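Local coordinates for cytosolic iron-sulfur protein assembly protein 1 (Saccharomyces cerevisiae, PDB 2HES) that acts as an essential component of the cytosolic iron-sulfur protein assembly machinery, needed for maturation of extramitochondrial iron-sulfur proteins, at residues A[118-122]-A[133-138]; A[129-133]-A[145-150]. All blocks are in the same frame, centred on the assembly; numbering follows the deposited sequence.

Interaction 1. Residues A[118-122]-A[133-138]; sequences DGYYL and IWETDE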
loop_
_atom_site.group_PDB
_atom_site.type_symbol
_atom_site.label_atom_id
_atom_site.label_comp_id
_atom_site.label_asym_id
_atom_site.label_seq_id
_atom_site.Cartn_x
_atom_site.Cartn_y
_atom_site.Cartn_z
ATOM N N ASP A 118 -10.919 -9.552 6.424
ATOM C CA ASP A 118 -11.404 -10.919 6.779
ATOM C C ASP A 118 -10.506 -12.072 6.236
ATOM O O ASP A 118 -10.697 -13.249 6.595
ATOM C CB ASP A 118 -12.880 -11.128 6.410
ATOM C CG ASP A 118 -13.167 -11.089 4.893
ATOM O OD1 ASP A 118 -12.251 -11.115 4.047
ATOM O OD2 ASP A 118 -14.381 -11.042 4.528
ATOM N N GLY A 119 -9.557 -11.722 5.372
ATOM C CA GLY A 119 -8.572 -12.661 4.878
ATOM C C GLY A 119 -9.043 -13.529 3.730
ATOM O O GLY A 119 -8.307 -14.423 3.268
ATOM N N TYR A 120 -10.242 -13.265 3.237
ATOM C CA TYR A 120 -10.766 -14.088 2.146
ATOM C C TYR A 120 -10.583 -13.572 0.736
ATOM O O TYR A 120 -10.752 -14.318 -0.207
ATOM C CB TYR A 120 -12.226 -14.346 2.345
ATOM C CG TYR A 120 -12.545 -15.145 3.544
ATOM C CD1 TYR A 120 -11.857 -16.339 3.825
ATOM C CD2 TYR A 120 -13.562 -14.739 4.399
ATOM C CE1 TYR A 120 -12.172 -17.091 4.961
ATOM C CE2 TYR A 120 -13.898 -15.496 5.503
ATOM C CZ TYR A 120 -13.200 -16.663 5.781
ATOM O OH TYR A 120 -13.542 -17.393 6.908
ATOM N N TYR A 121 -10.268 -12.293 0.581
ATOM C CA TYR A 121 -10.182 -11.712 -0.754
ATOM C C TYR A 121 -8.799 -11.133 -0.921
ATOM O O TYR A 121 -8.261 -10.532 0.004
ATOM C CB TYR A 121 -11.212 -10.595 -0.916
ATOM C CG TYR A 121 -12.633 -11.071 -0.894
ATOM C CD1 TYR A 121 -13.073 -12.077 -1.763
ATOM C CD2 TYR A 121 -13.556 -10.485 -0.025
ATOM C CE1 TYR A 121 -14.423 -12.498 -1.743
ATOM C CE2 TYR A 121 -14.886 -10.897 0.001
ATOM C CZ TYR A 121 -15.303 -11.908 -0.854
ATOM O OH TYR A 121 -16.626 -12.307 -0.820
ATOM N N LEU A 122 -8.220 -11.420 -2.068
ATOM C CA LEU A 122 -6.973 -10.851 -2.502
ATOM C C LEU A 122 -7.263 -10.078 -3.782
ATOM O O LEU A 122 -7.743 -10.633 -4.768
ATOM C CB LEU A 122 -5.940 -11.976 -2.752
ATOM C CG LEU A 122 -4.603 -11.511 -3.323
ATOM C CD1 LEU A 122 -3.882 -10.721 -2.290
ATOM C CD2 LEU A 122 -3.712 -12.720 -3.811
ATOM N N ILE A 133 -10.296 -9.481 -8.416
ATOM C CA ILE A 133 -10.634 -9.919 -7.054
ATOM C C ILE A 133 -10.601 -11.433 -7.033
ATOM O O ILE A 133 -11.270 -12.091 -7.872
ATOM C CB ILE A 133 -12.030 -9.426 -6.555
ATOM C CG1 ILE A 133 -12.195 -7.905 -6.688
ATOM C CG2 ILE A 133 -12.239 -9.840 -5.088
ATOM C CD1 ILE A 133 -11.301 -7.125 -5.809
ATOM N N TRP A 134 -9.794 -11.985 -6.134
ATOM C CA TRP A 134 -9.663 -13.446 -5.991
ATOM C C TRP A 134 -10.211 -13.816 -4.607
ATOM O O TRP A 134 -10.107 -13.037 -3.650
ATOM C CB TRP A 134 -8.190 -13.903 -6.112
ATOM C CG TRP A 134 -7.538 -13.730 -7.488
ATOM C CD1 TRP A 134 -6.849 -12.617 -7.954
ATOM C CD2 TRP A 134 -7.512 -14.697 -8.564
ATOM N NE1 TRP A 134 -6.421 -12.851 -9.255
ATOM C CE2 TRP A 134 -6.813 -14.108 -9.647
ATOM C CE3 TRP A 134 -8.015 -16.007 -8.712
ATOM C CZ2 TRP A 134 -6.594 -14.777 -10.859
ATOM C CZ3 TRP A 134 -7.802 -16.669 -9.929
ATOM C CH2 TRP A 134 -7.083 -16.054 -10.982
ATOM N N GLU A 135 -10.809 -15.008 -4.487
ATOM C CA GLU A 135 -11.322 -15.450 -3.190
ATOM C C GLU A 135 -10.622 -16.732 -2.761
ATOM O O GLU A 135 -10.367 -17.593 -3.583
ATOM C CB GLU A 135 -12.819 -15.732 -3.287
ATOM C CG GLU A 135 -13.456 -16.102 -1.964
ATOM C CD GLU A 135 -14.971 -16.148 -2.005
ATOM O OE1 GLU A 135 -15.539 -16.573 -3.030
ATOM O OE2 GLU A 135 -15.585 -15.753 -0.987
ATOM N N THR A 136 -10.362 -16.865 -1.471
ATOM C CA THR A 136 -9.823 -18.108 -0.920
ATOM C C THR A 136 -10.543 -18.458 0.381
ATOM O O THR A 136 -11.464 -17.757 0.811
ATOM C CB THR A 136 -8.273 -18.017 -0.740
ATOM O OG1 THR A 136 -7.720 -19.311 -0.423
ATOM C CG2 THR A 136 -7.883 -16.983 0.356
ATOM N N ASP A 137 -10.157 -19.570 1.008
ATOM C CA ASP A 137 -10.826 -19.936 2.241
ATOM C C ASP A 137 -9.810 -19.846 3.368
ATOM O O ASP A 137 -8.674 -19.351 3.177
ATOM C CB ASP A 137 -11.456 -21.337 2.145
ATOM C CG ASP A 137 -10.416 -22.440 1.978
ATOM O OD1 ASP A 137 -9.203 -22.192 2.174
ATOM O OD2 ASP A 137 -10.821 -23.569 1.657
ATOM N N GLU A 138 -10.232 -20.338 4.535
ATOM C CA GLU A 138 -9.432 -20.360 5.738
ATOM C C GLU A 138 -7.998 -20.794 5.449
ATOM O O GLU A 138 -7.062 -20.315 6.080
ATOM C CB GLU A 138 -10.068 -21.317 6.768
ATOM C CG GLU A 138 -11.611 -21.222 6.870
ATOM C CD GLU A 138 -12.147 -21.641 8.249
ATOM O OE1 GLU A 138 -11.320 -21.851 9.166
ATOM O OE2 GLU A 138 -13.384 -21.766 8.414
HETATM O O HOH W 1 -7.800 -16.912 4.400
#
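Trp134 O is gripped twice from 118-122: Leu122 N donates to it at 2.9 Å, and Tyr121 CA, 3.2 Å from Trp134 O, adds a softer C-H...O contact. Tyr120 O is held likewise, by Thr136 N at 2.9 Å and by the CA-H of Glu135, while Trp134 N closes the ladder on Leu122 O (2.8 Å). Side chains flank this antiparallel pairing. Beside Glu135, the Tyr121 ring runs alongside the extended acid in the same direction, ring and carboxylate planes 26° apart, with Glu135 OE2 3.5 Å from Tyr121 CE1. The phenol CG lies beside the backbone N (chi1 -67°), which brings the ring edge up to Trp134 O and CD1 within 4.1 Å of Ile133 CG2. Tyrosine suits this margin: its carbon skeleton packs on apolar Ile133 while its hydroxyl makes a weak bond to Asp185. With an alanine in place of Tyr121, Ile133 CG2 and the Glu135 chain would probably lose their flat neighbour, and Asp185 its weak phenolic partner. Where the strands part, an Asx turn ties Asp118 OD1 to Tyr120 N, Gly119 takes the positive phi (82°) that glycine tolerates easily, and a water donates to both Gly119 O and Asp137 O. All three hydrogen bonds across the contact run between backbone groups, so the pairing probably depends little on side-chain charge, even with acids clustered along 133-138.

Interaction 2. Residues A[129-133]-A[145-150]; sequences KSVWI and CISVLQ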
loop_
_atom_site.group_PDB
_atom_site.type_symbol
_atom_site.label_atom_id
_atom_site.label_comp_id
_atom_site.label_asym_id
_atom_site.label_seq_id
_atom_site.Cartn_x
_atom_site.Cartn_y
_atom_site.Cartn_z
ATOM N N LYS A 129 -4.689 -1.901 -16.624
ATOM C CA LYS A 129 -5.831 -1.026 -16.288
ATOM C C LYS A 129 -6.896 -1.726 -15.438
ATOM O O LYS A 129 -7.909 -1.123 -15.098
ATOM C CB LYS A 129 -6.460 -0.324 -17.522
ATOM C CG LYS A 129 -5.449 0.154 -18.604
ATOM C CD LYS A 129 -6.238 0.636 -19.839
ATOM C CE LYS A 129 -5.336 1.215 -20.936
ATOM N NZ LYS A 129 -4.491 0.197 -21.651
ATOM N N SER A 130 -6.662 -2.983 -15.065
ATOM C CA SER A 130 -7.675 -3.696 -14.296
ATOM C C SER A 130 -7.304 -3.933 -12.835
ATOM O O SER A 130 -6.141 -3.821 -12.409
ATOM C CB SER A 130 -7.985 -5.051 -14.927
ATOM O OG SER A 130 -6.884 -5.914 -14.674
ATOM N N VAL A 131 -8.346 -4.319 -12.099
ATOM C CA VAL A 131 -8.261 -4.805 -10.729
ATOM C C VAL A 131 -9.012 -6.139 -10.759
ATOM O O VAL A 131 -10.164 -6.203 -11.201
ATOM C CB VAL A 131 -8.939 -3.808 -9.742
ATOM C CG1 VAL A 131 -8.908 -4.358 -8.296
ATOM C CG2 VAL A 131 -8.191 -2.462 -9.761
ATOM N N TRP A 132 -8.322 -7.184 -10.329
ATOM C CA TRP A 132 -8.903 -8.523 -10.155
ATOM C C TRP A 132 -9.173 -8.801 -8.683
ATOM O O TRP A 132 -8.398 -8.397 -7.796
ATOM C CB TRP A 132 -7.975 -9.573 -10.766
ATOM C CG TRP A 132 -7.884 -9.544 -12.284
ATOM C CD1 TRP A 132 -7.750 -8.429 -13.111
ATOM C CD2 TRP A 132 -7.867 -10.676 -13.148
ATOM N NE1 TRP A 132 -7.683 -8.830 -14.428
ATOM C CE2 TRP A 132 -7.745 -10.196 -14.475
ATOM C CE3 TRP A 132 -7.961 -12.067 -12.926
ATOM C CZ2 TRP A 132 -7.719 -11.051 -15.584
ATOM C CZ3 TRP A 132 -7.922 -12.925 -14.035
ATOM C CH2 TRP A 132 -7.797 -12.410 -15.346
ATOM N N ILE A 133 -10.296 -9.481 -8.416
ATOM C CA ILE A 133 -10.634 -9.919 -7.054
ATOM C C ILE A 133 -10.601 -11.433 -7.033
ATOM O O ILE A 133 -11.270 -12.091 -7.872
ATOM C CB ILE A 133 -12.030 -9.426 -6.555
ATOM C CG1 ILE A 133 -12.195 -7.905 -6.688
ATOM C CG2 ILE A 133 -12.239 -9.840 -5.088
ATOM C CD1 ILE A 133 -11.301 -7.125 -5.809
ATOM N N CYS A 145 -11.138 -16.631 -9.158
ATOM C CA CYS A 145 -11.315 -15.257 -9.597
ATOM C C CYS A 145 -12.781 -14.936 -9.591
ATOM O O CYS A 145 -13.565 -15.566 -10.325
ATOM C CB CYS A 145 -10.733 -15.036 -10.994
ATOM S SG CYS A 145 -11.003 -13.333 -11.486
ATOM N N ILE A 146 -13.186 -13.969 -8.771
ATOM C CA ILE A 146 -14.617 -13.691 -8.718
ATOM C C ILE A 146 -15.052 -12.423 -9.467
ATOM O O ILE A 146 -16.233 -12.244 -9.799
ATOM C CB ILE A 146 -15.134 -13.656 -7.306
ATOM C CG1 ILE A 146 -14.369 -12.650 -6.482
ATOM C CG2 ILE A 146 -15.057 -15.038 -6.663
ATOM C CD1 ILE A 146 -15.157 -12.156 -5.274
ATOM N N SER A 147 -14.105 -11.517 -9.694
ATOM C CA SER A 147 -14.399 -10.323 -10.496
ATOM C C SER A 147 -13.176 -9.774 -11.212
ATOM O O SER A 147 -12.043 -9.898 -10.728
ATOM C CB SER A 147 -15.033 -9.231 -9.630
ATOM O OG SER A 147 -15.402 -8.167 -10.474
ATOM N N VAL A 148 -13.420 -9.215 -12.388
ATOM C CA VAL A 148 -12.389 -8.570 -13.200
ATOM C C VAL A 148 -12.891 -7.158 -13.475
ATOM O O VAL A 148 -13.896 -6.977 -14.200
ATOM C CB VAL A 148 -12.149 -9.322 -14.513
ATOM C CG1 VAL A 148 -11.150 -8.547 -15.372
ATOM C CG2 VAL A 148 -11.566 -10.696 -14.248
ATOM N N LEU A 149 -12.199 -6.167 -12.901
ATOM C CA LEU A 149 -12.757 -4.826 -12.748
ATOM C C LEU A 149 -11.976 -3.875 -13.633
ATOM O O LEU A 149 -10.790 -3.589 -13.374
ATOM C CB LEU A 149 -12.630 -4.392 -11.304
ATOM C CG LEU A 149 -13.451 -5.245 -10.353
ATOM C CD1 LEU A 149 -13.024 -4.970 -8.945
ATOM C CD2 LEU A 149 -14.973 -4.962 -10.614
ATOM N N GLN A 150 -12.639 -3.457 -14.707
ATOM C CA GLN A 150 -11.975 -2.712 -15.787
ATOM C C GLN A 150 -12.697 -1.397 -15.992
ATOM O O GLN A 150 -13.540 -1.270 -16.882
ATOM C CB GLN A 150 -11.977 -3.575 -17.066
ATOM C CG GLN A 150 -11.249 -4.892 -16.896
ATOM C CD GLN A 150 -11.058 -5.626 -18.204
ATOM O OE1 GLN A 150 -11.654 -6.681 -18.424
ATOM N NE2 GLN A 150 -10.250 -5.054 -19.097
HETATM O O HOH W 2 -10.008 -0.824 -13.469
#
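Trp132 and Val148 run side by side, pointing the same way from a non-hydrogen-bonded pair, the valine methyls over one face of the indole. The Trp132 CB starts 4.1 Å from Ser147 O. Farther out, CD1 and NE1 meet Val148 CG1, NE1 at 3.6 Å, while CD2 and CE2 lie under Val148 CG2, which stands 3.8 Å from the six-membered ring's centroid and 11° off its normal, a CH-pi contact. CE3 meets Cys145 SG (3.6 Å), an oblique approach set by the sulfur's place anti to the cysteine N (chi1 179°). At the tip, CZ2 still touches Val148 CG2, and CZ3 the same sulfur. Branched valine fits because its methyls spread over both rings. Backbone bonds join Val131 to Leu149 in both directions, and Ile133 N to Ser147 O. Ile133 O takes Ile146 N at 2.8 Å and, weakly, Ser147 N, so Ile146 and Ser147 together face Ile133 in a classic beta bulge. There Ile133 CG2 packs on Ile146 CD1 at 3.7 Å. The apolar face of Val131, Ile133 and Leu149 looks to the next blade, meeting strands 156-161, 167-172 and 186-193, with Trp187 against Ile133 and Leu149, while strand 121-126 flanks strand 131-135 in its own sheet.

Overall arrangement
Both contacts belong to one four-stranded antiparallel blade of the seven-bladed WD40 propeller, their centres 14 Å apart. Interaction 1 joins strands 121-126 and 131-135, interaction 2 joins 131-135 to the outermost strand 144-149, and Ile133 serves in both. Along the chain the segments alternate, 118-122, 129-133, 133-138, 145-150, as expected of consecutive hairpins sharing a middle strand. They also touch directly, Tyr121 CE1 lying 3.6 Å from Ile146 CD1. Trp134 and Glu135 probably occupy the place of the Trp-Asp pair that names the repeat. Strand 131-135, bonded on both edges, ties the outer strand 144-149 to the rest of the blade.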